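PDB 1Z47: putative ABC-transporter ATP-binding protein from Alicyclobacillus acidocaldarius, which probably binds and hydrolyses ATP to power sulfate uptake, as the ATPase subunit of an ABC transporter. Local coordinates for residues Ser30-Ser35 with Glu221-Gln226; His204-Ala209 with Ser244-Ser249; Val251-Val256 with Gly277-Val282; Lys287-Gln292 with Val343-Thr348. One frame throughout, in Å; residues are numbered along the deposited sequence.

Contact 1 of 4, residues Ser30-Ser35 with Glu221-Gln226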
loop_
_atom_site.group_PDB
_atom_site.type_symbol
_atom_site.label_atom_id
_atom_site.label_comp_id
_atom_site.label_asym_id
_atom_site.label_seq_id
_atom_site.Cartn_x
_atom_site.Cartn_y
_atom_site.Cartn_z
ATOM N N SER B 30 -5.807 -23.326 6.844
ATOM C CA SER B 30 -6.063 -24.032 8.108
ATOM C C SER B 30 -6.161 -23.061 9.282
ATOM O O SER B 30 -5.472 -22.030 9.325
ATOM C CB SER B 30 -4.950 -25.038 8.455
ATOM O OG SER B 30 -4.825 -26.073 7.494
ATOM N N VAL B 31 -7.022 -23.416 10.234
ATOM C CA VAL B 31 -7.229 -22.656 11.461
ATOM C C VAL B 31 -6.886 -23.726 12.495
ATOM O O VAL B 31 -7.563 -24.761 12.570
ATOM C CB VAL B 31 -8.703 -22.210 11.594
ATOM C CG1 VAL B 31 -8.889 -21.394 12.862
ATOM C CG2 VAL B 31 -9.099 -21.375 10.365
ATOM N N ARG B 32 -5.849 -23.484 13.288
ATOM C CA ARG B 32 -5.369 -24.495 14.218
ATOM C C ARG B 32 -5.625 -24.339 15.718
ATOM O O ARG B 32 -4.690 -24.140 16.496
ATOM C CB ARG B 32 -3.870 -24.696 13.940
ATOM C CG ARG B 32 -3.578 -24.992 12.471
ATOM C CD ARG B 32 -2.077 -25.132 12.165
ATOM N NE ARG B 32 -1.811 -25.250 10.726
ATOM C CZ ARG B 32 -1.965 -26.359 10.008
ATOM N NH1 ARG B 32 -2.388 -27.489 10.577
ATOM N NH2 ARG B 32 -1.708 -26.340 8.707
ATOM N N GLY B 33 -6.895 -24.460 16.120
ATOM C CA GLY B 33 -7.244 -24.352 17.528
ATOM C C GLY B 33 -7.192 -22.928 18.010
ATOM O O GLY B 33 -6.332 -22.557 18.818
ATOM N N VAL B 34 -8.131 -22.120 17.533
ATOM C CA VAL B 34 -8.139 -20.712 17.885
ATOM C C VAL B 34 -9.250 -20.270 18.830
ATOM O O VAL B 34 -10.375 -20.746 18.738
ATOM C CB VAL B 34 -8.183 -19.871 16.582
ATOM C CG1 VAL B 34 -8.367 -18.385 16.894
ATOM C CG2 VAL B 34 -6.890 -20.114 15.795
ATOM N N SER B 35 -8.910 -19.353 19.732
ATOM C CA SER B 35 -9.870 -18.796 20.679
ATOM C C SER B 35 -9.600 -17.309 20.889
ATOM O O SER B 35 -8.461 -16.898 21.087
ATOM C CB SER B 35 -9.785 -19.516 22.029
ATOM O OG SER B 35 -10.123 -20.882 21.883
ATOM N N GLU B 221 0.332 -19.196 10.119
ATOM C CA GLU B 221 0.247 -20.641 10.051
ATOM C C GLU B 221 -0.958 -21.171 10.796
ATOM O O GLU B 221 -0.890 -22.249 11.395
ATOM C CB GLU B 221 1.515 -21.275 10.631
ATOM C CG GLU B 221 2.728 -21.247 9.717
ATOM C CD GLU B 221 3.952 -21.904 10.364
ATOM O OE1 GLU B 221 3.799 -22.970 11.005
ATOM O OE2 GLU B 221 5.068 -21.362 10.227
ATOM N N GLY B 222 -2.049 -20.404 10.781
ATOM C CA GLY B 222 -3.269 -20.846 11.429
ATOM C C GLY B 222 -3.369 -20.628 12.927
ATOM O O GLY B 222 -4.326 -21.080 13.537
ATOM N N ASN B 223 -2.397 -19.946 13.523
ATOM C CA ASN B 223 -2.423 -19.676 14.956
ATOM C C ASN B 223 -2.420 -18.169 15.202
ATOM O O ASN B 223 -1.901 -17.385 14.392
ATOM C CB ASN B 223 -1.181 -20.256 15.663
ATOM C CG ASN B 223 -0.793 -21.621 15.161
ATOM O OD1 ASN B 223 0.315 -21.809 14.647
ATOM N ND2 ASN B 223 -1.694 -22.594 15.301
ATOM N N VAL B 224 -2.978 -17.773 16.339
ATOM C CA VAL B 224 -3.001 -16.383 16.725
ATOM C C VAL B 224 -1.658 -16.053 17.383
ATOM O O VAL B 224 -1.324 -16.588 18.439
ATOM C CB VAL B 224 -4.128 -16.116 17.733
ATOM C CG1 VAL B 224 -4.072 -14.697 18.220
ATOM C CG2 VAL B 224 -5.456 -16.420 17.092
ATOM N N GLU B 225 -0.889 -15.166 16.764
ATOM C CA GLU B 225 0.402 -14.769 17.294
ATOM C C GLU B 225 0.209 -13.734 18.389
ATOM O O GLU B 225 0.904 -13.749 19.403
ATOM C CB GLU B 225 1.270 -14.183 16.180
ATOM C CG GLU B 225 1.624 -15.182 15.084
ATOM C CD GLU B 225 2.778 -16.084 15.482
ATOM O OE1 GLU B 225 3.730 -15.555 16.066
ATOM O OE2 GLU B 225 2.738 -17.301 15.201
ATOM N N GLN B 226 -0.727 -12.817 18.175
ATOM C CA GLN B 226 -1.010 -11.774 19.159
ATOM C C GLN B 226 -2.338 -11.105 18.815
ATOM O O GLN B 226 -2.790 -11.136 17.672
ATOM C CB GLN B 226 0.135 -10.744 19.206
ATOM C CG GLN B 226 -0.122 -9.532 20.107
ATOM C CD GLN B 226 1.129 -8.739 20.437
ATOM O OE1 GLN B 226 2.113 -8.738 19.684
ATOM N NE2 GLN B 226 1.094 -8.040 21.560
#

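Contact 2 of 4, residues His204-Ala209 with Ser244-Ser249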
loop_
_atom_site.group_PDB
_atom_site.type_symbol
_atom_site.label_atom_id
_atom_site.label_comp_id
_atom_site.label_asym_id
_atom_site.label_seq_id
_atom_site.Cartn_x
_atom_site.Cartn_y
_atom_site.Cartn_z
ATOM N N HIS B 204 -3.844 -8.231 4.459
ATOM C CA HIS B 204 -2.462 -8.685 4.494
ATOM C C HIS B 204 -1.548 -7.456 4.536
ATOM O O HIS B 204 -0.317 -7.566 4.427
ATOM C CB HIS B 204 -2.155 -9.574 3.275
ATOM C CG HIS B 204 -2.487 -8.937 1.955
ATOM N ND1 HIS B 204 -1.799 -7.855 1.453
ATOM C CD2 HIS B 204 -3.429 -9.245 1.028
ATOM C CE1 HIS B 204 -2.299 -7.521 0.275
ATOM N NE2 HIS B 204 -3.289 -8.350 -0.006
ATOM N N ASP B 205 -2.166 -6.289 4.741
ATOM C CA ASP B 205 -1.481 -4.985 4.788
ATOM C C ASP B 205 -1.435 -4.444 6.227
ATOM O O ASP B 205 -2.417 -3.906 6.731
ATOM C CB ASP B 205 -2.227 -3.978 3.902
ATOM C CG ASP B 205 -1.497 -2.644 3.785
ATOM O OD1 ASP B 205 -0.622 -2.347 4.637
ATOM O OD2 ASP B 205 -1.806 -1.891 2.829
ATOM N N GLN B 206 -0.283 -4.551 6.878
ATOM C CA GLN B 206 -0.210 -4.105 8.256
ATOM C C GLN B 206 -0.532 -2.622 8.426
ATOM O O GLN B 206 -1.108 -2.230 9.437
ATOM C CB GLN B 206 1.164 -4.453 8.850
ATOM C CG GLN B 206 2.384 -3.855 8.136
ATOM C CD GLN B 206 2.626 -2.399 8.493
ATOM O OE1 GLN B 206 2.459 -1.987 9.648
ATOM N NE2 GLN B 206 3.054 -1.618 7.514
ATOM N N GLU B 207 -0.197 -1.796 7.440
ATOM C CA GLU B 207 -0.484 -0.368 7.568
ATOM C C GLU B 207 -1.985 -0.144 7.661
ATOM O O GLU B 207 -2.449 0.652 8.472
ATOM C CB GLU B 207 0.072 0.412 6.373
ATOM C CG GLU B 207 0.340 1.880 6.676
ATOM C CD GLU B 207 -0.382 2.806 5.724
ATOM O OE1 GLU B 207 -1.596 3.020 5.917
ATOM O OE2 GLU B 207 0.264 3.315 4.776
ATOM N N GLU B 208 -2.746 -0.853 6.828
ATOM C CA GLU B 208 -4.202 -0.730 6.844
ATOM C C GLU B 208 -4.752 -1.140 8.214
ATOM O O GLU B 208 -5.670 -0.507 8.746
ATOM C CB GLU B 208 -4.832 -1.615 5.770
ATOM C CG GLU B 208 -6.346 -1.631 5.823
ATOM C CD GLU B 208 -6.990 -2.542 4.780
ATOM O OE1 GLU B 208 -6.396 -3.585 4.421
ATOM O OE2 GLU B 208 -8.114 -2.217 4.332
ATOM N N ALA B 209 -4.190 -2.203 8.779
ATOM C CA ALA B 209 -4.644 -2.674 10.084
ATOM C C ALA B 209 -4.402 -1.617 11.176
ATOM O O ALA B 209 -5.284 -1.332 11.974
ATOM C CB ALA B 209 -3.949 -3.993 10.438
ATOM N N SER B 244 8.345 -8.641 12.986
ATOM C CA SER B 244 8.757 -8.545 11.597
ATOM C C SER B 244 7.597 -8.316 10.631
ATOM O O SER B 244 7.817 -7.958 9.487
ATOM C CB SER B 244 9.476 -9.837 11.200
ATOM O OG SER B 244 10.371 -10.207 12.216
ATOM N N PHE B 245 6.366 -8.521 11.082
ATOM C CA PHE B 245 5.217 -8.354 10.191
ATOM C C PHE B 245 4.494 -7.008 10.359
ATOM O O PHE B 245 3.831 -6.557 9.429
ATOM C CB PHE B 245 4.228 -9.516 10.395
ATOM C CG PHE B 245 3.284 -9.732 9.240
ATOM C CD1 PHE B 245 3.756 -10.172 8.002
ATOM C CD2 PHE B 245 1.919 -9.495 9.386
ATOM C CE1 PHE B 245 2.880 -10.375 6.919
ATOM C CE2 PHE B 245 1.039 -9.693 8.306
ATOM C CZ PHE B 245 1.527 -10.134 7.072
ATOM N N ILE B 246 4.614 -6.382 11.530
ATOM C CA ILE B 246 3.978 -5.076 11.801
ATOM C C ILE B 246 5.059 -4.000 11.711
ATOM O O ILE B 246 6.166 -4.178 12.243
ATOM C CB ILE B 246 3.381 -5.004 13.228
ATOM C CG1 ILE B 246 2.401 -6.148 13.454
ATOM C CG2 ILE B 246 2.692 -3.657 13.445
ATOM C CD1 ILE B 246 1.405 -6.295 12.384
ATOM N N GLY B 247 4.747 -2.892 11.048
ATOM C CA GLY B 247 5.720 -1.822 10.900
ATOM C C GLY B 247 6.815 -2.321 9.978
ATOM O O GLY B 247 6.700 -3.393 9.385
ATOM N N GLU B 248 7.881 -1.550 9.868
ATOM C CA GLU B 248 8.997 -1.912 9.014
ATOM C C GLU B 248 10.155 -2.334 9.899
ATOM O O GLU B 248 10.253 -1.892 11.049
ATOM C CB GLU B 248 9.363 -0.715 8.147
ATOM C CG GLU B 248 8.285 -0.469 7.079
ATOM C CD GLU B 248 8.442 0.842 6.339
ATOM O OE1 GLU B 248 7.837 1.844 6.783
ATOM O OE2 GLU B 248 9.169 0.867 5.320
ATOM N N SER B 249 11.031 -3.185 9.378
ATOM C CA SER B 249 12.150 -3.627 10.203
ATOM C C SER B 249 13.348 -4.162 9.463
ATOM O O SER B 249 13.263 -4.567 8.308
ATOM C CB SER B 249 11.678 -4.695 11.207
ATOM O OG SER B 249 11.018 -5.776 10.553
#

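Contact 3 of 4, residues Val251-Val256 with Gly277-Val282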
loop_
_atom_site.group_PDB
_atom_site.type_symbol
_atom_site.label_atom_id
_atom_site.label_comp_id
_atom_site.label_asym_id
_atom_site.label_seq_id
_atom_site.Cartn_x
_atom_site.Cartn_y
_atom_site.Cartn_z
ATOM N N VAL B 251 15.974 -7.057 10.123
ATOM C CA VAL B 251 16.033 -8.218 10.995
ATOM C C VAL B 251 17.290 -9.000 10.657
ATOM O O VAL B 251 17.524 -9.354 9.489
ATOM C CB VAL B 251 14.802 -9.144 10.784
ATOM C CG1 VAL B 251 14.817 -10.261 11.819
ATOM C CG2 VAL B 251 13.494 -8.323 10.854
ATOM N N TRP B 252 18.115 -9.262 11.666
ATOM C CA TRP B 252 19.350 -9.992 11.431
ATOM C C TRP B 252 19.662 -10.925 12.566
ATOM O O TRP B 252 19.209 -10.726 13.684
ATOM C CB TRP B 252 20.544 -9.056 11.282
ATOM C CG TRP B 252 20.315 -7.893 10.431
ATOM C CD1 TRP B 252 20.043 -6.632 10.846
ATOM C CD2 TRP B 252 20.364 -7.849 9.003
ATOM N NE1 TRP B 252 19.931 -5.795 9.768
ATOM C CE2 TRP B 252 20.120 -6.519 8.623
ATOM C CE3 TRP B 252 20.591 -8.809 8.008
ATOM C CZ2 TRP B 252 20.096 -6.114 7.286
ATOM C CZ3 TRP B 252 20.566 -8.408 6.672
ATOM C CH2 TRP B 252 20.321 -7.075 6.329
ATOM N N THR B 253 20.484 -11.927 12.265
ATOM C CA THR B 253 20.861 -12.902 13.266
ATOM C C THR B 253 22.184 -12.466 13.886
ATOM O O THR B 253 23.044 -11.889 13.217
ATOM C CB THR B 253 21.042 -14.306 12.633
ATOM O OG1 THR B 253 19.828 -14.680 11.967
ATOM C CG2 THR B 253 21.372 -15.361 13.709
ATOM N N ARG B 254 22.324 -12.735 15.168
ATOM C CA ARG B 254 23.563 -12.446 15.880
ATOM C C ARG B 254 23.690 -13.567 16.880
ATOM O O ARG B 254 22.686 -14.131 17.314
ATOM C CB ARG B 254 23.527 -11.091 16.639
ATOM C CG ARG B 254 23.572 -9.842 15.767
ATOM C CD ARG B 254 24.872 -9.630 15.050
ATOM N NE ARG B 254 24.881 -8.363 14.317
ATOM C CZ ARG B 254 24.484 -8.204 13.047
ATOM N NH1 ARG B 254 24.032 -9.231 12.337
ATOM N NH2 ARG B 254 24.570 -7.013 12.472
ATOM N N ALA B 255 24.928 -13.915 17.229
ATOM C CA ALA B 255 25.161 -14.972 18.215
ATOM C C ALA B 255 25.510 -14.248 19.508
ATOM O O ALA B 255 26.221 -13.248 19.486
ATOM C CB ALA B 255 26.342 -15.880 17.783
ATOM N N VAL B 256 25.023 -14.752 20.625
ATOM C CA VAL B 256 25.302 -14.118 21.901
ATOM C C VAL B 256 26.678 -14.528 22.456
ATOM O O VAL B 256 27.011 -15.710 22.464
ATOM C CB VAL B 256 24.247 -14.528 22.923
ATOM C CG1 VAL B 256 24.546 -13.896 24.262
ATOM C CG2 VAL B 256 22.866 -14.162 22.402
ATOM N N GLY B 277 26.222 -18.337 23.300
ATOM C CA GLY B 277 26.304 -19.152 22.092
ATOM C C GLY B 277 25.028 -19.378 21.299
ATOM O O GLY B 277 25.074 -19.876 20.176
ATOM N N SER B 278 23.887 -19.030 21.862
ATOM C CA SER B 278 22.623 -19.201 21.142
ATOM C C SER B 278 22.439 -18.066 20.144
ATOM O O SER B 278 23.005 -16.989 20.314
ATOM C CB SER B 278 21.470 -19.163 22.120
ATOM O OG SER B 278 21.343 -17.833 22.605
ATOM N N GLU B 279 21.626 -18.279 19.110
ATOM C CA GLU B 279 21.409 -17.222 18.117
ATOM C C GLU B 279 20.108 -16.462 18.397
ATOM O O GLU B 279 19.137 -17.050 18.893
ATOM C CB GLU B 279 21.353 -17.832 16.713
ATOM C CG GLU B 279 22.663 -18.495 16.296
ATOM C CD GLU B 279 22.596 -19.103 14.914
ATOM O OE1 GLU B 279 21.535 -19.652 14.557
ATOM O OE2 GLU B 279 23.603 -19.042 14.187
ATOM N N VAL B 280 20.105 -15.160 18.115
ATOM C CA VAL B 280 18.894 -14.342 18.309
ATOM C C VAL B 280 18.706 -13.525 17.047
ATOM O O VAL B 280 19.643 -13.376 16.235
ATOM C CB VAL B 280 19.038 -13.295 19.460
ATOM C CG1 VAL B 280 19.234 -13.968 20.788
ATOM C CG2 VAL B 280 20.227 -12.380 19.174
ATOM N N ALA B 281 17.491 -12.997 16.891
ATOM C CA ALA B 281 17.177 -12.116 15.777
ATOM C C ALA B 281 17.159 -10.729 16.407
ATOM O O ALA B 281 16.507 -10.515 17.422
ATOM C CB ALA B 281 15.773 -12.431 15.182
ATOM N N VAL B 282 17.901 -9.805 15.832
ATOM C CA VAL B 282 17.879 -8.441 16.332
ATOM C C VAL B 282 16.915 -7.742 15.359
ATOM O O VAL B 282 17.044 -7.895 14.138
ATOM C CB VAL B 282 19.249 -7.767 16.224
ATOM C CG1 VAL B 282 19.282 -6.516 17.093
ATOM C CG2 VAL B 282 20.314 -8.739 16.605
#

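Contact 4 of 4, residues Lys287-Gln292 with Val343-Thr348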
loop_
_atom_site.group_PDB
_atom_site.type_symbol
_atom_site.label_atom_id
_atom_site.label_comp_id
_atom_site.label_asym_id
_atom_site.label_seq_id
_atom_site.Cartn_x
_atom_site.Cartn_y
_atom_site.Cartn_z
ATOM N N LYS B 287 13.575 3.837 11.215
ATOM C CA LYS B 287 13.566 5.150 11.837
ATOM C C LYS B 287 14.452 5.189 13.091
ATOM O O LYS B 287 14.873 6.263 13.517
ATOM C CB LYS B 287 12.128 5.543 12.218
ATOM C CG LYS B 287 11.538 4.785 13.411
ATOM C CD LYS B 287 10.107 5.252 13.685
ATOM C CE LYS B 287 9.588 4.840 15.065
ATOM N NZ LYS B 287 9.556 3.362 15.262
ATOM N N ASP B 288 14.740 4.022 13.668
ATOM C CA ASP B 288 15.549 3.943 14.887
ATOM C C ASP B 288 17.049 3.821 14.714
ATOM O O ASP B 288 17.735 3.333 15.608
ATOM C CB ASP B 288 15.075 2.784 15.756
ATOM C CG ASP B 288 13.653 2.944 16.198
ATOM O OD1 ASP B 288 13.254 4.099 16.461
ATOM O OD2 ASP B 288 12.935 1.920 16.295
ATOM N N VAL B 289 17.559 4.262 13.574
ATOM C CA VAL B 289 18.983 4.208 13.295
ATOM C C VAL B 289 19.430 5.590 12.807
ATOM O O VAL B 289 18.815 6.155 11.900
ATOM C CB VAL B 289 19.278 3.158 12.211
ATOM C CG1 VAL B 289 20.772 3.090 11.937
ATOM C CG2 VAL B 289 18.733 1.784 12.662
ATOM N N GLU B 290 20.490 6.134 13.408
ATOM C CA GLU B 290 20.994 7.457 13.025
ATOM C C GLU B 290 22.327 7.378 12.296
ATOM O O GLU B 290 23.205 6.603 12.670
ATOM C CB GLU B 290 21.123 8.326 14.269
ATOM C CG GLU B 290 19.965 8.135 15.229
ATOM C CD GLU B 290 20.011 9.085 16.412
ATOM O OE1 GLU B 290 19.593 10.256 16.263
ATOM O OE2 GLU B 290 20.472 8.662 17.492
ATOM N N LEU B 291 22.478 8.184 11.249
ATOM C CA LEU B 291 23.701 8.185 10.465
ATOM C C LEU B 291 24.524 9.454 10.652
ATOM O O LEU B 291 23.985 10.558 10.737
ATOM C CB LEU B 291 23.363 7.998 8.993
ATOM C CG LEU B 291 22.352 6.871 8.765
ATOM C CD1 LEU B 291 22.068 6.744 7.289
ATOM C CD2 LEU B 291 22.891 5.573 9.334
ATOM N N GLN B 292 25.838 9.277 10.706
ATOM C CA GLN B 292 26.766 10.378 10.884
ATOM C C GLN B 292 27.936 10.069 9.981
ATOM O O GLN B 292 28.393 8.927 9.933
ATOM C CB GLN B 292 27.188 10.449 12.350
ATOM C CG GLN B 292 25.978 10.580 13.267
ATOM C CD GLN B 292 26.322 10.593 14.744
ATOM O OE1 GLN B 292 27.092 11.435 15.208
ATOM N NE2 GLN B 292 25.737 9.662 15.498
ATOM N N VAL B 343 29.561 5.880 6.113
ATOM C CA VAL B 343 28.853 6.311 7.316
ATOM C C VAL B 343 28.952 5.415 8.540
ATOM O O VAL B 343 29.276 4.227 8.450
ATOM C CB VAL B 343 27.337 6.502 7.050
ATOM C CG1 VAL B 343 27.110 7.651 6.077
ATOM C CG2 VAL B 343 26.736 5.200 6.507
ATOM N N HIS B 344 28.627 6.024 9.677
ATOM C CA HIS B 344 28.606 5.406 10.995
ATOM C C HIS B 344 27.131 5.270 11.334
ATOM O O HIS B 344 26.352 6.177 11.035
ATOM C CB HIS B 344 29.291 6.339 12.007
ATOM C CG HIS B 344 28.966 6.045 13.442
ATOM N ND1 HIS B 344 29.760 5.247 14.240
ATOM C CD2 HIS B 344 27.942 6.454 14.227
ATOM C CE1 HIS B 344 29.240 5.178 15.453
ATOM N NE2 HIS B 344 28.135 5.902 15.471
ATOM N N MET B 345 26.754 4.141 11.941
ATOM C CA MET B 345 25.373 3.858 12.336
ATOM C C MET B 345 25.178 3.999 13.832
ATOM O O MET B 345 26.097 3.771 14.608
ATOM C CB MET B 345 24.980 2.429 11.959
ATOM C CG MET B 345 24.810 2.178 10.484
ATOM S SD MET B 345 24.689 0.400 10.179
ATOM C CE MET B 345 26.214 0.123 9.347
ATOM N N ASN B 346 23.958 4.338 14.226
ATOM C CA ASN B 346 23.622 4.515 15.626
ATOM C C ASN B 346 22.251 3.918 15.912
ATOM O O ASN B 346 21.224 4.602 15.787
ATOM C CB ASN B 346 23.587 5.999 15.962
ATOM C CG ASN B 346 23.641 6.261 17.446
ATOM O OD1 ASN B 346 23.097 5.504 18.261
ATOM N ND2 ASN B 346 24.291 7.351 17.810
ATOM N N VAL B 347 22.221 2.650 16.308
ATOM C CA VAL B 347 20.954 2.005 16.599
ATOM C C VAL B 347 20.470 2.588 17.911
ATOM O O VAL B 347 21.205 2.556 18.880
ATOM C CB VAL B 347 21.146 0.477 16.702
ATOM C CG1 VAL B 347 19.858 -0.208 17.127
ATOM C CG2 VAL B 347 21.612 -0.044 15.360
ATOM N N THR B 348 19.250 3.137 17.932
ATOM C CA THR B 348 18.697 3.746 19.147
ATOM C C THR B 348 17.645 2.924 19.896
ATOM O O THR B 348 17.493 3.087 21.099
ATOM C CB THR B 348 18.096 5.163 18.857
ATOM O OG1 THR B 348 16.947 5.045 18.005
ATOM C CG2 THR B 348 19.139 6.057 18.194
#

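Contact 1 of 4, residues Ser30-Ser35 with Glu221-Gln226
Gly-222 lies at the tight centre of this contact, in the turn that leads into strand 223-228. Its CA comes within 3.3 Å of Ser-30 O. A CB here would clash with that oxygen and with Arg-32 CG. The Gly-222 carbonyl accepts a nearly straight bond from the main chain: Arg-32 N to Gly-222 O is 2.9 Å, at 166°. Val-34 CG2 rests against the same oxygen. Beyond it, Val-34 CG1 meets Val-224 CG2 at 3.5 Å, the two side chains crossing at about a right angle. A G1 beta bulge at Gly-33 and Val-34, opposite Val-20, turns the chain here. Val-31 turns the other way, onto Thr-56 and Ile-57 of helix 54-62. The contact thus joins the antiparallel sheet of the ABC domain to strand 223-228 of its mixed sheet.

The Arg-32 and Glu-221 end is exposed and looser. The extended Arg-32 chain places NE 3.2 Å from Glu-221 O, a weak, bent bond at the guanidinium edge. The Glu-221 carboxylate does not reach the guanidinium, with Glu-221 OE1 6.1 Å from Arg-32 NE. The grip is therefore a main-chain bond plus a small apolar touch, and probably depends little on paired charges.

Contact 2 of 4, residues His204-Ala209 with Ser244-Ser249
The Phe-245 ring tip points at the chain before helix 206-212, with CZ 4.1 Å from His-204 O. The ring is also stacked with Phe-241 and packs on Leu-47 and Pro-49 of its own chain and on Gln-179 of the second subunit. The second flat group is the Gln-206 amide. Gly-247 N stands over its face, 71° out of the carbonyl plane, not at its edge. The bond is short all the same: Gly-247 N to Gln-206 OE1 is 2.8 Å, with 157° at the hydrogen.

Torsions put the amide there. Gln-206 CG takes the crowded position between the backbone N and the carbonyl carbon (chi1 59°), and the chain bends again at chi2. Gln-206 CG then lies 3.3 Å from Phe-245 O, and Gln-206 CB lies 4.0 Å from Ile-246 CD1.

Asp-205 is the N-cap of helix 206-212. Its OD1 accepts weak bonds from Glu-207 N at 2.9 Å and Glu-208 N at 3.4 Å. The Thr-His-Asp sequence just before the helix matches the H-loop of ABC ATPases, so His-204 is probably the switch histidine. Its ND1 is hydrogen-bonded to Thr-178 OG1 of the second subunit.

An alanine at Gln-206 would remove the acceptor for Gly-247 N and would probably loosen the turn where helix 240-245 ends. Gly-247 has positive phi in that turn. On its two flanks, Ile-246 O and Glu-248 O both accept from Arg-285 NH1.

Contact 3 of 4, residues Val251-Val256 with Gly277-Val282
Arg-254 lies on the same side of its sheet as Trp-252, Val-280 and Val-282. Arg-254 CB is 4.0 Å from Val-282 CG2. Arg-254 CG stands beside the backbone N and comes closer, 3.5 Å from Val-282 CG2, the two side chains crossing obliquely. The chain bends at chi2 (-68°), so the guanidinium swings clear of strand 279-284. NE donates to Glu-262 O. Arg-254 NH1 donates a hydrogen bond to Thr-253 O at 3.0 Å. That oxygen lies close to the guanidinium plane, while NH1 stands above the carbonyl plane. NH1 also forms a salt bridge with Glu-323.

The two strands form a regular antiparallel ladder. Trp-252 and Val-282 form a hydrogen-bonded pair, with Val-282 N 2.7 Å from Trp-252 O. Arg-254 and Val-280 form the next, with Val-280 N 2.9 Å from Arg-254 O. Past the strands, Val-256 N donates to Ser-278 O at 3.0 Å, and Gly-277 N to Val-256 O. Val-256 CG2 touches Val-280 CG1 at 4.0 Å, and Ile-261 packs on both valines. This ladder belongs to the predicted C-terminal regulatory domain.

An alanine at Arg-254 would lose the bonds to Thr-253, Glu-262 and Glu-323 and would probably leave Val-282 less well covered. The main-chain bonds hold the strands in register, while the guanidinium links this strand to Glu-262 O and to the opposite charge of Glu-323 in the same chain.

Contact 4 of 4, residues Lys287-Gln292 with Val343-Thr348
Two donors of Thr-348 converge on Asp-288 O. Thr-348 N lies 2.8 Å from Asp-288 O, in a nearly straight bond at 173°. Thr-348 OG1 reaches Asp-288 O at 3.0 Å from above the carbonyl plane; its chi1 of 66° sets OG1 between the backbone N and the carbonyl carbon. Farther along, Glu-290 N donates to Asn-346 O at 2.9 Å. At the far end Gln-292 and His-344 form a hydrogen-bonded pair, with His-344 N 2.9 Å from Gln-292 O.

Strands 289-293 and 342-347 run antiparallel here, and 289-293 is outermost in its five-stranded sheet within this chain. The sheet lies in the C-terminal region, consistent with the OB-type beta fold of its regulatory-domain family. One face is polar. Glu-290 and Asn-346 lie side by side, CB to CB 3.8 Å, and the Gln-292 and Asn-346 amides are nearly coplanar.

The other face is apolar. Leu-291 CD2 meets Met-345 CG at 4.1 Å, and Val-289 CG2 meets Val-347 CG2 at 4.3 Å. Next come the residues that cover this face: Val-327 on Val-289 and Leu-291, Val-284 on Val-289 and Val-347, Trp-337 on Leu-291 and Val-343, and Ile-317 on Met-345. On the other flank of strand 342-347, His-300 ND1 is hydrogen-bonded to Met-345 N.

In the fold
From the N terminus, contact 1 closes the longest loop, bringing residues 30-35 to 221-226 and tying the antiparallel sheet of the ABC domain to its mixed sheet. Contact 2 opens inside that loop and closes after it, so the two cross. It joins the start of helix 206-212 to the end of helix 240-245, next to the second subunit. The chain then enters the C-terminal part, where Val-251 of contact 3 packs on Ser-244 of contact 2. Contact 3 closes a short loop within a three-stranded sheet. Contact 4 follows in series and encloses strands 301-308, 312-319 and 324-330. Contacts 3 and 4 have centres about 19 Å apart.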